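Local atomic coordinates of kelch domain-containing protein (Colletotrichum graminicola M1.001, PDB entry 5C86), a protein that oxidises alcohols as a fungal member of the AA5 family, probably through a copper-radical centre like that of galactose oxidase. Residues A[293-297]-A[328-333]; A[344-350]-A[364-370]. All coordinates share one frame; numbering follows the deposited sequence.

Overall arrangement
Both contacts are buried and belong to adjoining blades of the propeller, yet they do different work. Contact 2 lies inside one blade: it pairs strands 346-350 and 364-369 over 547 Å², with a regular backbone ladder and aromatic residues on each side. Contact 1 joins a turn leaving strand 291-294 of the preceding blade to the loop running into strand 336-340, over 257 Å², and relies on a single backbone bond, two glycines and a few packed side chains. Their centres lie about 11 Å apart, and Arg332 connects them by reaching from the loop to Gly350 and Asp364. Val294 also packs against the hydroxyl of Ser348, a further touch between the blades.

Contact 1: A[293-297]-A[328-333]; sequences VVGGM and HTVPRN
The carbonyl oxygen of Arg332 receives the backbone N-H of Gly296, with Gly296 N 2.8 Å from Arg332 O and an almost straight angle of 168° at the hydrogen. The contact illustrates how a beta-propeller joins its blades: a glycine pair of the kind seen in kelch repeats follows Val294 and meets the loop that crosses to the innermost strand of the next blade. A second, softer approach comes from Gly295 CA, 3.5 Å from Arg332 O in a CA-H...O contact; having no side chain, Gly295 lets the oxygen settle close to its alpha carbon. Ser336 OG adds a weak hydrogen bond to this oxygen.

Beyond the glycines, Asn333 lies across Met297 at about a right angle. Met297 CB touches both branches of the amide, 3.7 Å from Asn333 OD1 and from Asn333 ND2. Rotation of the amide is set mainly by ND2, which donates to Ser304 O. The other branch is thereby turned to the turn's backbone, and Asn333 OD1 lies 3.0 Å from Gly296 O, two acceptors with no bond between them, a closeness that probably costs some electrostatic energy. This stretch leads directly to His335, a copper ligand in the metal-bound enzyme, whose side chain is about 8 Å from that of Asn333.

Val294 packs on the imidazole of His328, which it meets obliquely. The end of the Arg332 side chain leads away: the chain bends at chi2 (-63°), carrying NH1 to Gly350 O and into a salt bridge with Asp364 OD1. Val330 CG1 covers one face of that guanidinium, 3.5 Å above its plane and offset toward the rim.

Contact 2: A[344-350]-A[364-370]; sequences ATIWSGG and DGQFWSP
Trp347 and Phe367 face each other as a non-hydrogen-bonded antiparallel pair, their rings meeting obliquely with planes at 57° and neither stacked nor edge-to-face. The benzo part of the indole supplies the approach: Trp347 CE3 lies 3.9 Å above the Phe367 ring plane, toward its rim, while Trp347 CB meets Phe367 CE1 at 3.7 Å. With CG anti to the backbone N (chi1 161°), the indole of Trp347 runs along the sheet to Gly365, where Trp347 CH2 comes within 3.5 Å of Gly365 CA. Gly349 and Gly365 are the next pair on this face, and without side chains their alpha carbons close to 3.7 Å. Trp347 NE1 is satisfied by Thr337 OG1, and Phe367 also meets Tyr52.

These are the two middle strands of a four-stranded blade in the seven-bladed propeller of the galactose oxidase family. The blade combines strands from late in the chain with the N-terminal strand 5-11 at its outer edge, a Velcro-like closure of the ring. Five backbone hydrogen bonds run down the pair, the shortest from Trp368 N to Ile346 O at 2.8 Å; the last, from Gly350 N to Asp364 O, ends close to His335, a copper ligand in the metal-bound enzyme.

On the opposite face Ile346 and Trp368 lie side by side, pointing the same way. Ile346 CD1 sits at the edge of the indole, near its plane and 4.0 Å from Trp368 CE3. Trp292 of the preceding blade stacks on the Trp368 ring, Pro370 CA lies over one of its faces toward the rim, and Trp368 NE1 donates to Val3 O. Where strand 346-350 begins and strand 364-369 finishes, Thr345 CG2 touches Ser369 OG, and Ala344 O rests 3.3 Å from Pro370 CD.

Contact 1: A[293-297]-A[328-333]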
ATOM      1  N   VAL A 293      -9.349   7.586  -3.560  1.00 11.02           N
ATOM      2  CA  VAL A 293      -9.987   6.888  -2.447  1.00 10.74           C
ATOM      3  C   VAL A 293     -11.155   6.144  -3.023  1.00 11.25           C
ATOM      4  O   VAL A 293     -12.095   6.801  -3.495  1.00 11.23           O
ATOM      5  CB  VAL A 293     -10.403   7.809  -1.307  1.00 11.81           C
ATOM      6  CG1 VAL A 293     -10.872   6.988  -0.163  1.00 13.10           C
ATOM      7  CG2 VAL A 293      -9.186   8.669  -0.861  1.00 13.35           C
ATOM      8  N   VAL A 294     -11.108   4.818  -2.965  1.00 10.64           N
ATOM      9  CA  VAL A 294     -12.115   4.010  -3.658  1.00 11.12           C
ATOM     10  C   VAL A 294     -12.772   2.992  -2.703  1.00 11.06           C
ATOM     11  O   VAL A 294     -12.114   2.364  -1.850  1.00 11.16           O
ATOM     12  CB  VAL A 294     -11.495   3.237  -4.834  1.00 11.07           C
ATOM     13  CG1 VAL A 294     -10.245   2.466  -4.498  1.00 11.12           C
ATOM     14  CG2 VAL A 294     -12.523   2.358  -5.581  1.00 12.96           C
ATOM     15  N   GLY A 295     -14.098   2.878  -2.857  1.00 10.89           N
ATOM     16  CA  GLY A 295     -14.847   1.845  -2.136  1.00 11.73           C
ATOM     17  C   GLY A 295     -15.154   2.226  -0.718  1.00 10.92           C
ATOM     18  O   GLY A 295     -15.227   3.400  -0.334  1.00 11.96           O
ATOM     19  N   GLY A 296     -15.290   1.179   0.112  1.00 11.26           N
ATOM     20  CA  GLY A 296     -15.718   1.360   1.494  1.00 12.26           C
ATOM     21  C   GLY A 296     -17.234   1.433   1.644  1.00 12.31           C
ATOM     22  O   GLY A 296     -17.968   1.602   0.676  1.00 11.79           O
ATOM     23  N   MET A 297     -17.659   1.329   2.879  1.00 11.89           N
ATOM     24  CA  MET A 297     -19.097   1.407   3.242  1.00 12.13           C
ATOM     25  C   MET A 297     -19.333   2.352   4.360  1.00 13.12           C
ATOM     26  O   MET A 297     -18.391   2.785   5.049  1.00 12.26           O
ATOM     27  CB  MET A 297     -19.570  -0.013   3.606  1.00 13.41           C
ATOM     28  CG  MET A 297     -18.993  -0.561   4.896  1.00 14.22           C
ATOM     29  SD  MET A 297     -19.007  -2.359   5.101  1.00 13.97           S
ATOM     30  CE  MET A 297     -20.779  -2.739   5.061  1.00 14.61           C
ATOM     31  N   HIS A 328     -18.464   2.946  -9.804  1.00 17.28           N
ATOM     32  CA  HIS A 328     -18.438   1.526 -10.142  1.00 16.70           C
ATOM     33  C   HIS A 328     -19.827   0.972  -9.713  1.00 18.14           C
ATOM     34  O   HIS A 328     -20.565   1.613  -8.996  1.00 20.50           O
ATOM     35  CB  HIS A 328     -17.215   0.810  -9.571  1.00 16.46           C
ATOM     36  CG  HIS A 328     -17.001   1.020  -8.109  1.00 16.45           C
ATOM     37  ND1 HIS A 328     -16.343   2.103  -7.564  1.00 17.13           N
ATOM     38  CD2 HIS A 328     -17.450   0.299  -7.064  1.00 13.68           C
ATOM     39  CE1 HIS A 328     -16.341   1.984  -6.235  1.00 13.32           C
ATOM     40  NE2 HIS A 328     -17.002   0.890  -5.918  1.00 19.41           N
ATOM     41  N   THR A 329     -20.092  -0.229 -10.194  1.00 20.24           N
ATOM     42  CA  THR A 329     -21.375  -0.906  -9.902  1.00 23.28           C
ATOM     43  C   THR A 329     -21.271  -1.976  -8.854  1.00 22.37           C
ATOM     44  O   THR A 329     -22.219  -2.174  -8.075  1.00 25.93           O
ATOM     45  CB  THR A 329     -22.001  -1.499 -11.185  1.00 25.57           C
ATOM     46  OG1 THR A 329     -21.108  -2.414 -11.815  1.00 27.85           O
ATOM     47  CG2 THR A 329     -22.451  -0.394 -12.093  1.00 30.72           C
ATOM     48  N   VAL A 330     -20.103  -2.560  -8.702  1.00 19.58           N
ATOM     49  CA  VAL A 330     -19.864  -3.588  -7.717  1.00 18.54           C
ATOM     50  C   VAL A 330     -19.364  -2.955  -6.406  1.00 19.75           C
ATOM     51  O   VAL A 330     -18.354  -2.255  -6.424  1.00 17.40           O
ATOM     52  CB  VAL A 330     -18.859  -4.644  -8.195  1.00 20.40           C
ATOM     53  CG1 VAL A 330     -18.601  -5.713  -7.169  1.00 21.57           C
ATOM     54  CG2 VAL A 330     -19.375  -5.319  -9.508  1.00 21.50           C
ATOM     55  N   PRO A 331     -19.956  -3.307  -5.266  1.00 15.96           N
ATOM     56  CA  PRO A 331     -19.427  -2.784  -3.957  1.00 16.52           C
ATOM     57  C   PRO A 331     -18.015  -3.264  -3.738  1.00 16.26           C
ATOM     58  O   PRO A 331     -17.683  -4.416  -4.058  1.00 16.53           O
ATOM     59  CB  PRO A 331     -20.359  -3.393  -2.902  1.00 16.63           C
ATOM     60  CG  PRO A 331     -21.586  -3.644  -3.675  1.00 19.47           C
ATOM     61  CD  PRO A 331     -21.174  -4.113  -5.031  1.00 18.39           C
ATOM     62  N   ARG A 332     -17.171  -2.395  -3.172  1.00 14.37           N
ATOM     63  CA  ARG A 332     -15.806  -2.754  -2.797  1.00 13.97           C
ATOM     64  C   ARG A 332     -15.630  -2.449  -1.326  1.00 14.81           C
ATOM     65  O   ARG A 332     -15.085  -1.426  -0.973  1.00 13.55           O
ATOM     66  CB  ARG A 332     -14.820  -1.967  -3.674  1.00 15.02           C
ATOM     67  CG  ARG A 332     -14.935  -2.235  -5.196  1.00 14.90           C
ATOM     68  CD  ARG A 332     -14.658  -3.625  -5.667  1.00 16.85           C
ATOM     69  NE  ARG A 332     -14.873  -3.742  -7.140  1.00 17.42           N
ATOM     70  CZ  ARG A 332     -15.049  -4.898  -7.800  1.00 20.09           C
ATOM     71  NH1 ARG A 332     -15.022  -6.038  -7.184  1.00 20.58           N
ATOM     72  NH2 ARG A 332     -15.266  -4.866  -9.099  1.00 19.48           N
ATOM     73  N   ASN A 333     -16.078  -3.388  -0.513  1.00 14.55           N
ATOM     74  CA  ASN A 333     -16.150  -3.176   0.905  1.00 12.91           C
ATOM     75  C   ASN A 333     -15.105  -4.002   1.577  1.00 12.14           C
ATOM     76  O   ASN A 333     -13.954  -3.988   1.164  1.00 13.15           O
ATOM     77  CB  ASN A 333     -17.590  -3.404   1.449  1.00 12.72           C
ATOM     78  CG  ASN A 333     -18.593  -2.446   0.934  1.00 14.33           C
ATOM     79  OD1 ASN A 333     -18.288  -1.384   0.395  1.00 14.41           O
ATOM     80  ND2 ASN A 333     -19.880  -2.806   1.141  1.00 14.44           N
TER

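Contact 2: A[344-350]-A[364-370]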
ATOM      1  N   ALA A 344       0.212   3.709 -14.649  1.00 12.10           N
ATOM      2  CA  ALA A 344      -0.427   4.843 -13.989  1.00 11.90           C
ATOM      3  C   ALA A 344      -1.964   4.762 -13.888  1.00 11.04           C
ATOM      4  O   ALA A 344      -2.590   5.709 -13.444  1.00 11.88           O
ATOM      5  CB  ALA A 344       0.040   6.183 -14.599  1.00 12.69           C
ATOM      6  N   THR A 345      -2.513   3.603 -14.259  1.00 12.44           N
ATOM      7  CA  THR A 345      -3.883   3.269 -13.935  1.00 12.40           C
ATOM      8  C   THR A 345      -3.862   2.634 -12.513  1.00 11.74           C
ATOM      9  O   THR A 345      -2.805   2.306 -11.941  1.00 12.40           O
ATOM     10  CB  THR A 345      -4.485   2.238 -14.934  1.00 13.08           C
ATOM     11  OG1 THR A 345      -3.803   1.011 -14.755  1.00 14.46           O
ATOM     12  CG2 THR A 345      -4.410   2.808 -16.337  1.00 13.92           C
ATOM     13  N   ILE A 346      -5.074   2.436 -11.979  1.00 12.10           N
ATOM     14  CA  ILE A 346      -5.256   1.929 -10.633  1.00 11.47           C
ATOM     15  C   ILE A 346      -6.180   0.734 -10.636  1.00 12.39           C
ATOM     16  O   ILE A 346      -7.332   0.842 -11.069  1.00 13.59           O
ATOM     17  CB  ILE A 346      -5.801   2.957  -9.691  1.00 11.22           C
ATOM     18  CG1 ILE A 346      -4.989   4.255  -9.748  1.00 12.26           C
ATOM     19  CG2 ILE A 346      -5.752   2.399  -8.269  1.00 11.64           C
ATOM     20  CD1 ILE A 346      -5.389   5.361  -8.783  1.00 11.02           C
ATOM     21  N   TRP A 347      -5.659  -0.374 -10.234  1.00 11.82           N
ATOM     22  CA  TRP A 347      -6.533  -1.568  -9.928  1.00 12.35           C
ATOM     23  C   TRP A 347      -7.483  -1.281  -8.827  1.00 12.74           C
ATOM     24  O   TRP A 347      -7.139  -0.674  -7.819  1.00 11.62           O
ATOM     25  CB  TRP A 347      -5.675  -2.737  -9.535  1.00 12.46           C
ATOM     26  CG  TRP A 347      -6.393  -3.795  -8.802  1.00 12.77           C
ATOM     27  CD1 TRP A 347      -6.306  -4.019  -7.427  1.00 12.66           C
ATOM     28  CD2 TRP A 347      -7.220  -4.808  -9.335  1.00 13.86           C
ATOM     29  NE1 TRP A 347      -7.114  -5.093  -7.088  1.00 14.47           N
ATOM     30  CE2 TRP A 347      -7.648  -5.588  -8.252  1.00 13.81           C
ATOM     31  CE3 TRP A 347      -7.688  -5.097 -10.617  1.00 15.10           C
ATOM     32  CZ2 TRP A 347      -8.535  -6.687  -8.432  1.00 15.46           C
ATOM     33  CZ3 TRP A 347      -8.563  -6.194 -10.804  1.00 14.03           C
ATOM     34  CH2 TRP A 347      -8.966  -6.928  -9.711  1.00 15.23           C
ATOM     35  N   SER A 348      -8.753  -1.695  -9.017  1.00 12.26           N
ATOM     36  CA  SER A 348      -9.785  -1.747  -7.938  1.00 13.77           C
ATOM     37  C   SER A 348     -10.629  -3.036  -8.075  1.00 13.95           C
ATOM     38  O   SER A 348     -11.194  -3.253  -9.175  1.00 14.85           O
ATOM     39  CB  SER A 348     -10.688  -0.558  -8.041  1.00 15.13           C
ATOM     40  OG  SER A 348     -11.804  -0.681  -7.176  1.00 12.66           O
ATOM     41  N   GLY A 349     -10.602  -3.854  -7.027  1.00 13.25           N
ATOM     42  CA  GLY A 349     -11.440  -5.040  -7.154  1.00 13.22           C
ATOM     43  C   GLY A 349     -11.539  -5.775  -5.897  1.00 15.29           C
ATOM     44  O   GLY A 349     -11.247  -5.300  -4.845  1.00 13.78           O
ATOM     45  N   GLY A 350     -12.015  -7.010  -6.015  1.00 15.06           N
ATOM     46  CA  GLY A 350     -12.186  -7.820  -4.804  1.00 15.16           C
ATOM     47  C   GLY A 350     -13.428  -7.511  -3.989  1.00 13.16           C
ATOM     48  O   GLY A 350     -14.321  -6.775  -4.399  1.00 14.99           O
ATOM     49  N   ASP A 364     -13.807 -10.128  -9.389  1.00 18.34           N
ATOM     50  CA  ASP A 364     -13.509  -9.236 -10.453  1.00 19.84           C
ATOM     51  C   ASP A 364     -12.929  -7.888  -9.921  1.00 19.70           C
ATOM     52  O   ASP A 364     -12.855  -7.622  -8.730  1.00 20.61           O
ATOM     53  CB  ASP A 364     -14.734  -8.996 -11.266  1.00 22.08           C
ATOM     54  CG  ASP A 364     -15.761  -8.133 -10.536  0.70 28.07           C
ATOM     55  OD1 ASP A 364     -15.907  -8.261  -9.310  1.00 26.11           O
ATOM     56  OD2 ASP A 364     -16.351  -7.241 -11.182  0.50 33.38           O
ATOM     57  N   GLY A 365     -12.476  -7.118 -10.905  1.00 18.95           N
ATOM     58  CA  GLY A 365     -12.139  -5.736 -10.706  1.00 18.04           C
ATOM     59  C   GLY A 365     -11.888  -5.109 -12.034  1.00 18.96           C
ATOM     60  O   GLY A 365     -12.189  -5.704 -13.067  1.00 18.48           O
ATOM     61  N   GLN A 366     -11.439  -3.866 -12.015  1.00 16.32           N
ATOM     62  CA  GLN A 366     -11.204  -3.104 -13.244  1.00 17.28           C
ATOM     63  C   GLN A 366     -10.026  -2.161 -12.937  1.00 16.13           C
ATOM     64  O   GLN A 366      -9.786  -1.861 -11.738  1.00 16.27           O
ATOM     65  CB  GLN A 366     -12.375  -2.231 -13.636  1.00 21.27           C
ATOM     66  CG  GLN A 366     -13.678  -2.932 -13.981  1.00 24.42           C
ATOM     67  CD  GLN A 366     -14.872  -1.977 -14.037  1.00 24.11           C
ATOM     68  OE1 GLN A 366     -15.480  -1.599 -13.014  1.00 24.50           O
ATOM     69  NE2 GLN A 366     -15.217  -1.580 -15.238  1.00 24.43           N
ATOM     70  N   PHE A 367      -9.454  -1.593 -13.981  1.00 15.10           N
ATOM     71  CA  PHE A 367      -8.430  -0.593 -13.853  1.00 14.99           C
ATOM     72  C   PHE A 367      -9.013   0.718 -14.174  1.00 14.99           C
ATOM     73  O   PHE A 367      -9.700   0.917 -15.202  1.00 16.69           O
ATOM     74  CB  PHE A 367      -7.269  -0.962 -14.797  1.00 14.46           C
ATOM     75  CG  PHE A 367      -6.563  -2.194 -14.412  1.00 14.72           C
ATOM     76  CD1 PHE A 367      -5.499  -2.247 -13.444  1.00 13.21           C
ATOM     77  CD2 PHE A 367      -6.958  -3.437 -14.935  1.00 17.79           C
ATOM     78  CE1 PHE A 367      -4.903  -3.361 -13.110  1.00 15.25           C
ATOM     79  CE2 PHE A 367      -6.304  -4.616 -14.553  1.00 18.30           C
ATOM     80  CZ  PHE A 367      -5.256  -4.597 -13.660  1.00 16.71           C
ATOM     81  N   TRP A 368      -8.832   1.673 -13.288  1.00 13.46           N
ATOM     82  CA  TRP A 368      -9.311   3.019 -13.491  1.00 12.89           C
ATOM     83  C   TRP A 368      -8.178   3.887 -14.080  1.00 13.39           C
ATOM     84  O   TRP A 368      -7.074   3.904 -13.547  1.00 13.49           O
ATOM     85  CB  TRP A 368      -9.788   3.691 -12.206  1.00 12.30           C
ATOM     86  CG  TRP A 368     -10.309   5.048 -12.341  1.00 12.22           C
ATOM     87  CD1 TRP A 368     -11.460   5.472 -13.017  1.00 12.22           C
ATOM     88  CD2 TRP A 368      -9.768   6.239 -11.742  1.00 11.97           C
ATOM     89  NE1 TRP A 368     -11.590   6.787 -12.938  1.00 13.03           N
ATOM     90  CE2 TRP A 368     -10.576   7.311 -12.137  1.00 11.59           C
ATOM     91  CE3 TRP A 368      -8.608   6.501 -10.957  1.00 12.97           C
ATOM     92  CZ2 TRP A 368     -10.353   8.614 -11.699  1.00 13.70           C
ATOM     93  CZ3 TRP A 368      -8.414   7.758 -10.529  1.00 12.03           C
ATOM     94  CH2 TRP A 368      -9.197   8.839 -10.940  1.00 12.15           C
ATOM     95  N   SER A 369      -8.474   4.546 -15.171  1.00 13.36           N
ATOM     96  CA  SER A 369      -7.552   5.477 -15.796  1.00 14.64           C
ATOM     97  C   SER A 369      -7.868   6.843 -15.269  1.00 13.85           C
ATOM     98  O   SER A 369      -8.966   7.438 -15.519  1.00 13.27           O
ATOM     99  CB  SER A 369      -7.682   5.481 -17.342  1.00 15.37           C
ATOM    100  OG  SER A 369      -7.229   4.314 -17.908  1.00 15.79           O
ATOM    101  N   PRO A 370      -6.904   7.485 -14.537  1.00 11.66           N
ATOM    102  CA  PRO A 370      -7.181   8.788 -14.044  1.00 12.51           C
ATOM    103  C   PRO A 370      -7.250   9.925 -15.099  1.00 12.13           C
ATOM    104  O   PRO A 370      -6.810   9.711 -16.238  1.00 12.15           O
ATOM    105  CB  PRO A 370      -5.994   9.061 -13.022  1.00 12.35           C
ATOM    106  CG  PRO A 370      -5.478   7.730 -12.725  1.00 11.82           C
ATOM    107  CD  PRO A 370      -5.625   6.942 -14.001  1.00 12.83           C
TER